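Long-range contacts in retinoic acid receptor (Platynereis dumerilii, PDB 6EU9), which binds all-trans retinoic acid through its ligand-binding domain and probably regulates transcription as a nuclear receptor, a low-affinity sensor in its ancestral form: residues I80-A85 / S162-P167; A149-I154 / E179-Y184. All coordinates share one frame; numbering follows the deposited sequence.

Contact 1: residues I80-A85 / S162-P167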
# COMPACT_ATOMS: atom_id res chain seq x y z
N ILE A 80 -0.13 2.30 1.67
CA ILE A 80 -0.04 3.25 0.58
C ILE A 80 -0.46 4.64 1.03
O ILE A 80 0.23 5.61 0.77
CB ILE A 80 -0.83 2.79 -0.66
CG1 ILE A 80 -0.09 1.59 -1.28
CG2 ILE A 80 -0.91 3.83 -1.78
CD1 ILE A 80 -0.84 0.91 -2.40
N THR A 81 -1.61 4.72 1.68
CA THR A 81 -2.15 5.95 2.24
C THR A 81 -1.17 6.63 3.16
O THR A 81 -0.93 7.80 2.95
CB THR A 81 -3.44 5.64 3.01
OG1 THR A 81 -4.26 4.82 2.18
CG2 THR A 81 -4.19 6.85 3.39
N LEU A 82 -0.56 5.87 4.09
CA LEU A 82 0.36 6.45 5.09
C LEU A 82 1.63 6.87 4.47
O LEU A 82 2.18 7.86 4.85
CB LEU A 82 0.66 5.48 6.24
CG LEU A 82 -0.48 5.06 7.16
CD1 LEU A 82 0.06 4.04 8.10
CD2 LEU A 82 -1.00 6.24 7.96
N LEU A 83 2.10 6.11 3.49
CA LEU A 83 3.36 6.43 2.80
C LEU A 83 3.20 7.70 1.98
O LEU A 83 4.15 8.54 1.99
CB LEU A 83 3.80 5.30 1.90
CG LEU A 83 4.85 4.37 2.51
CD1 LEU A 83 5.00 3.16 1.58
CD2 LEU A 83 6.16 5.16 2.64
N LYS A 84 2.06 7.84 1.26
CA LYS A 84 1.86 9.04 0.50
C LYS A 84 1.85 10.25 1.42
O LYS A 84 2.52 11.26 1.18
CB LYS A 84 0.59 8.94 -0.31
CG LYS A 84 0.88 8.60 -1.78
CD LYS A 84 -0.00 7.52 -2.32
CE LYS A 84 -1.30 8.02 -2.94
NZ LYS A 84 -1.13 7.97 -4.43
N ALA A 85 1.10 10.12 2.51
CA ALA A 85 0.89 11.17 3.50
C ALA A 85 2.18 11.60 4.19
O ALA A 85 2.34 12.76 4.43
CB ALA A 85 -0.12 10.68 4.50
N SER A 162 -5.86 11.11 6.55
CA SER A 162 -7.13 10.94 5.85
C SER A 162 -7.31 9.62 5.07
O SER A 162 -6.42 9.20 4.34
CB SER A 162 -7.32 12.09 4.89
OG SER A 162 -8.67 12.10 4.50
N GLY A 163 -8.49 9.00 5.20
CA GLY A 163 -8.90 7.91 4.31
C GLY A 163 -8.33 6.54 4.63
O GLY A 163 -8.15 5.70 3.76
N LEU A 164 -8.06 6.30 5.91
CA LEU A 164 -7.52 5.03 6.32
C LEU A 164 -8.63 4.01 6.51
O LEU A 164 -9.74 4.32 7.01
CB LEU A 164 -6.76 5.22 7.62
CG LEU A 164 -5.35 5.72 7.47
CD1 LEU A 164 -4.81 5.86 8.87
CD2 LEU A 164 -4.52 4.76 6.69
N GLU A 165 -8.34 2.78 6.14
CA GLU A 165 -9.25 1.66 6.37
C GLU A 165 -9.43 1.38 7.85
O GLU A 165 -10.54 1.26 8.30
CB GLU A 165 -8.79 0.39 5.66
CG GLU A 165 -9.57 0.13 4.39
CD GLU A 165 -8.79 -0.69 3.40
OE1 GLU A 165 -9.19 -0.69 2.21
OE2 GLU A 165 -7.80 -1.35 3.78
N HIS A 166 -8.32 1.28 8.57
CA HIS A 166 -8.40 0.93 10.00
C HIS A 166 -7.56 1.90 10.82
O HIS A 166 -6.48 1.53 11.28
CB HIS A 166 -8.00 -0.51 10.29
CG HIS A 166 -8.31 -1.48 9.19
ND1 HIS A 166 -9.58 -1.94 8.93
CD2 HIS A 166 -7.49 -2.13 8.32
CE1 HIS A 166 -9.54 -2.82 7.95
NE2 HIS A 166 -8.28 -2.93 7.55
N PRO A 167 -8.06 3.13 10.98
CA PRO A 167 -7.25 4.12 11.66
C PRO A 167 -6.99 3.77 13.14
O PRO A 167 -5.92 4.18 13.69
CB PRO A 167 -8.08 5.43 11.49
CG PRO A 167 -9.47 4.97 11.26
CD PRO A 167 -9.31 3.71 10.46

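Contact 2: residues A149-I154 / E179-Y184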
# COMPACT_ATOMS: atom_id res chain seq x y z
N ALA A 149 15.21 7.97 13.42
CA ALA A 149 14.52 6.84 12.85
C ALA A 149 13.16 6.64 13.53
O ALA A 149 12.22 6.39 12.85
CB ALA A 149 15.42 5.63 12.88
N MET A 150 13.06 6.66 14.84
CA MET A 150 11.78 6.57 15.54
C MET A 150 10.77 7.61 15.14
O MET A 150 9.62 7.30 14.95
CB MET A 150 11.96 6.53 17.04
CG MET A 150 12.99 5.55 17.53
SD MET A 150 12.88 5.25 19.32
CE MET A 150 14.62 5.44 19.63
N LEU A 151 11.21 8.89 15.01
CA LEU A 151 10.31 9.96 14.59
C LEU A 151 9.81 9.72 13.19
O LEU A 151 8.66 10.01 12.89
CB LEU A 151 11.00 11.30 14.66
CG LEU A 151 11.34 11.95 16.05
CD1 LEU A 151 12.53 12.94 16.13
CD2 LEU A 151 10.14 12.53 16.79
N SER A 152 10.63 9.17 12.32
CA SER A 152 10.16 8.85 10.98
C SER A 152 9.05 7.82 11.00
O SER A 152 8.04 8.01 10.34
CB SER A 152 11.27 8.31 10.13
OG SER A 152 12.46 9.14 10.34
N LEU A 153 9.19 6.74 11.78
CA LEU A 153 8.14 5.73 11.87
C LEU A 153 6.90 6.30 12.50
O LEU A 153 5.79 5.90 12.12
CB LEU A 153 8.62 4.48 12.65
CG LEU A 153 7.78 3.18 12.41
CD1 LEU A 153 7.85 2.78 10.96
CD2 LEU A 153 8.31 2.04 13.19
N ILE A 154 7.07 7.16 13.51
CA ILE A 154 5.96 7.79 14.19
C ILE A 154 5.18 8.66 13.23
O ILE A 154 3.95 8.69 13.30
CB ILE A 154 6.40 8.51 15.46
CG1 ILE A 154 6.74 7.51 16.55
CG2 ILE A 154 5.47 9.69 15.94
CD1 ILE A 154 7.47 8.12 17.73
N GLU A 179 5.93 5.15 23.31
CA GLU A 179 6.40 4.86 24.64
C GLU A 179 7.91 4.58 24.62
O GLU A 179 8.65 5.04 25.47
CB GLU A 179 5.58 3.73 25.22
CG GLU A 179 5.64 3.69 26.73
CD GLU A 179 5.08 4.91 27.45
OE1 GLU A 179 4.50 5.84 26.79
OE2 GLU A 179 5.22 4.92 28.71
N THR A 180 8.32 3.87 23.59
CA THR A 180 9.72 3.51 23.39
C THR A 180 10.56 4.73 23.16
O THR A 180 11.67 4.81 23.71
CB THR A 180 9.89 2.61 22.18
OG1 THR A 180 8.97 1.54 22.37
CG2 THR A 180 11.22 2.08 22.14
N LEU A 181 10.10 5.65 22.29
CA LEU A 181 10.82 6.89 22.07
C LEU A 181 10.99 7.66 23.39
O LEU A 181 12.09 8.08 23.66
CB LEU A 181 10.21 7.75 20.97
CG LEU A 181 10.88 9.15 20.79
CD1 LEU A 181 12.31 9.08 20.22
CD2 LEU A 181 9.96 10.00 19.91
N LYS A 182 9.93 7.66 24.21
CA LYS A 182 9.96 8.34 25.49
C LYS A 182 11.05 7.85 26.41
O LYS A 182 11.79 8.63 27.00
CB LYS A 182 8.61 8.29 26.21
CG LYS A 182 8.64 8.87 27.63
CD LYS A 182 7.32 9.24 28.25
CE LYS A 182 6.39 8.07 28.28
NZ LYS A 182 4.96 8.32 28.64
N HIS A 183 11.11 6.55 26.58
CA HIS A 183 12.06 5.91 27.48
C HIS A 183 13.43 6.10 26.92
O HIS A 183 14.35 6.31 27.67
CB HIS A 183 11.72 4.40 27.60
CG HIS A 183 10.40 4.14 28.25
ND1 HIS A 183 9.66 3.00 28.02
CD2 HIS A 183 9.70 4.87 29.15
CE1 HIS A 183 8.56 3.03 28.75
NE2 HIS A 183 8.55 4.16 29.44
N TYR A 184 13.60 6.04 25.61
CA TYR A 184 14.94 6.20 25.03
C TYR A 184 15.42 7.64 25.27
O TYR A 184 16.57 7.87 25.62
CB TYR A 184 14.93 5.92 23.56
CG TYR A 184 16.28 6.03 22.90
CD1 TYR A 184 16.74 7.28 22.39
CD2 TYR A 184 17.09 4.90 22.73
CE1 TYR A 184 17.94 7.34 21.72
CE2 TYR A 184 18.33 5.01 22.11
CZ TYR A 184 18.75 6.25 21.62
OH TYR A 184 19.94 6.30 20.97

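Contact 1: residues I80-A85 / S162-P167
T81 carries much of this contact from the helix side. Its side chain sets out toward the loop 162-167. CG2 stands anti to the backbone N, and this sets the methyl against the loop. It meets the carbonyl of S162, with T81 CG2 3.4 Å from S162 O. The next carbonyl is more distant, at 4.1 Å from T81 CG2 to G163 O. These are contacts of a methyl group with backbone oxygens. The hydroxyl has its own partner, since T81 OG1 is hydrogen-bonded to N77 O one turn earlier in the helix. T81 also meets L164. Its CB and CG2 both touch one branch, and T81 CG2 lies 3.9 Å from L164 CD2. The two side chains cross obliquely.

L82 follows. Its side chain leaves the helix beside the loop, yet its branched end reaches L164. L82 CD2 touches both branches of L164, and its distance to L164 CD1 is 3.9 Å. These two side chains cross at about a right angle. L164 thus rests on two consecutive helix residues, its CD2 shared by T81 and L82. V170 of helix 167-188 touches both L82 and L164 and continues the apolar patch.

G163, with a positive phi, lies between S162, whose carbonyl meets the T81 methyl, and L164. Beyond L164, the carboxylate of D78 accepts hydrogen bonds from E165 N and H166 N, and H166 is the N-cap of helix 167-188. The apolar contact is small, near the surface, and flanked by polar bonds to the same helix. It joins helix 76-97 to the loop between helices 145-156 and 167-188, within the helical ligand-binding domain of a nuclear receptor.

Contact 2: residues A149-I154 / E179-Y184
The backbone bond from I154 N to M150 O, 2.9 Å long, joins two residues that both reach across to helix 179-184. They lie one turn apart on helix 149-154. The interface itself is apolar and buried.

M150 makes the largest share of it. Its sulfur lies against the opposite backbone, 3.8 Å from M150 SD to L181 CA. The same sulfur touches the side chain, with M150 SD 4.0 Å from L181 CD1. The chain then bends at chi3 (-133°), which carries CE to the ring of Y184. M150 CE sits over one face of that ring, offset toward the rim beside CG. It is 4.0 Å from M150 CE to the centroid of the Y184 ring, and 21° off the ring normal. This is a CH-pi contact. The far end of the tyrosine is anchored separately, by a hydrogen bond between Y184 OH and D144 OD2.

L181 is the matching residue on the other helix. Its CG is anti to the backbone N, and its two branches divide the work. CD1 faces M150. CD2 meets two residues, with L181 CD2 3.8 Å from I154 CD1 and 4.0 Å from L151 CD2. The I154 and L181 side chains cross at about a right angle. L203 of helix 195-222 touches both L151 and I154 and extends this apolar layer.

The segment axes approach to 10.5 Å and run nearly antiparallel, at 158°. M150 and L181 are the nearest pair along the backbones. Within 179-184, K182, which points away from helix 149-154, forms a salt bridge from NZ to E179 OE1. Such side-by-side antiparallel packing of helices 145-156 and 167-188 belongs to the layered alpha-helical sandwich of nuclear receptor ligand-binding domains.

How the contacts relate
Contacts 1 and 2 interleave along the chain: 80-85, 149-154, 162-167, then 179-184. Their centres are 20 Å apart. Their nearest atoms are about 7 Å apart, so they do not touch. Helices 145-156 and 167-188 pack on each other in contact 2, and the loop that joins them rests on helix 76-97 in contact 1. The helix pair thus has contacts both along its length and, through the connecting loop, with helix 76-97. Contact 2 is buried, while contact 1 lies near the surface, with the second subunit close by. Both lie in the ligand-binding domain, where they join helices 76-97, 145-156 and 167-188.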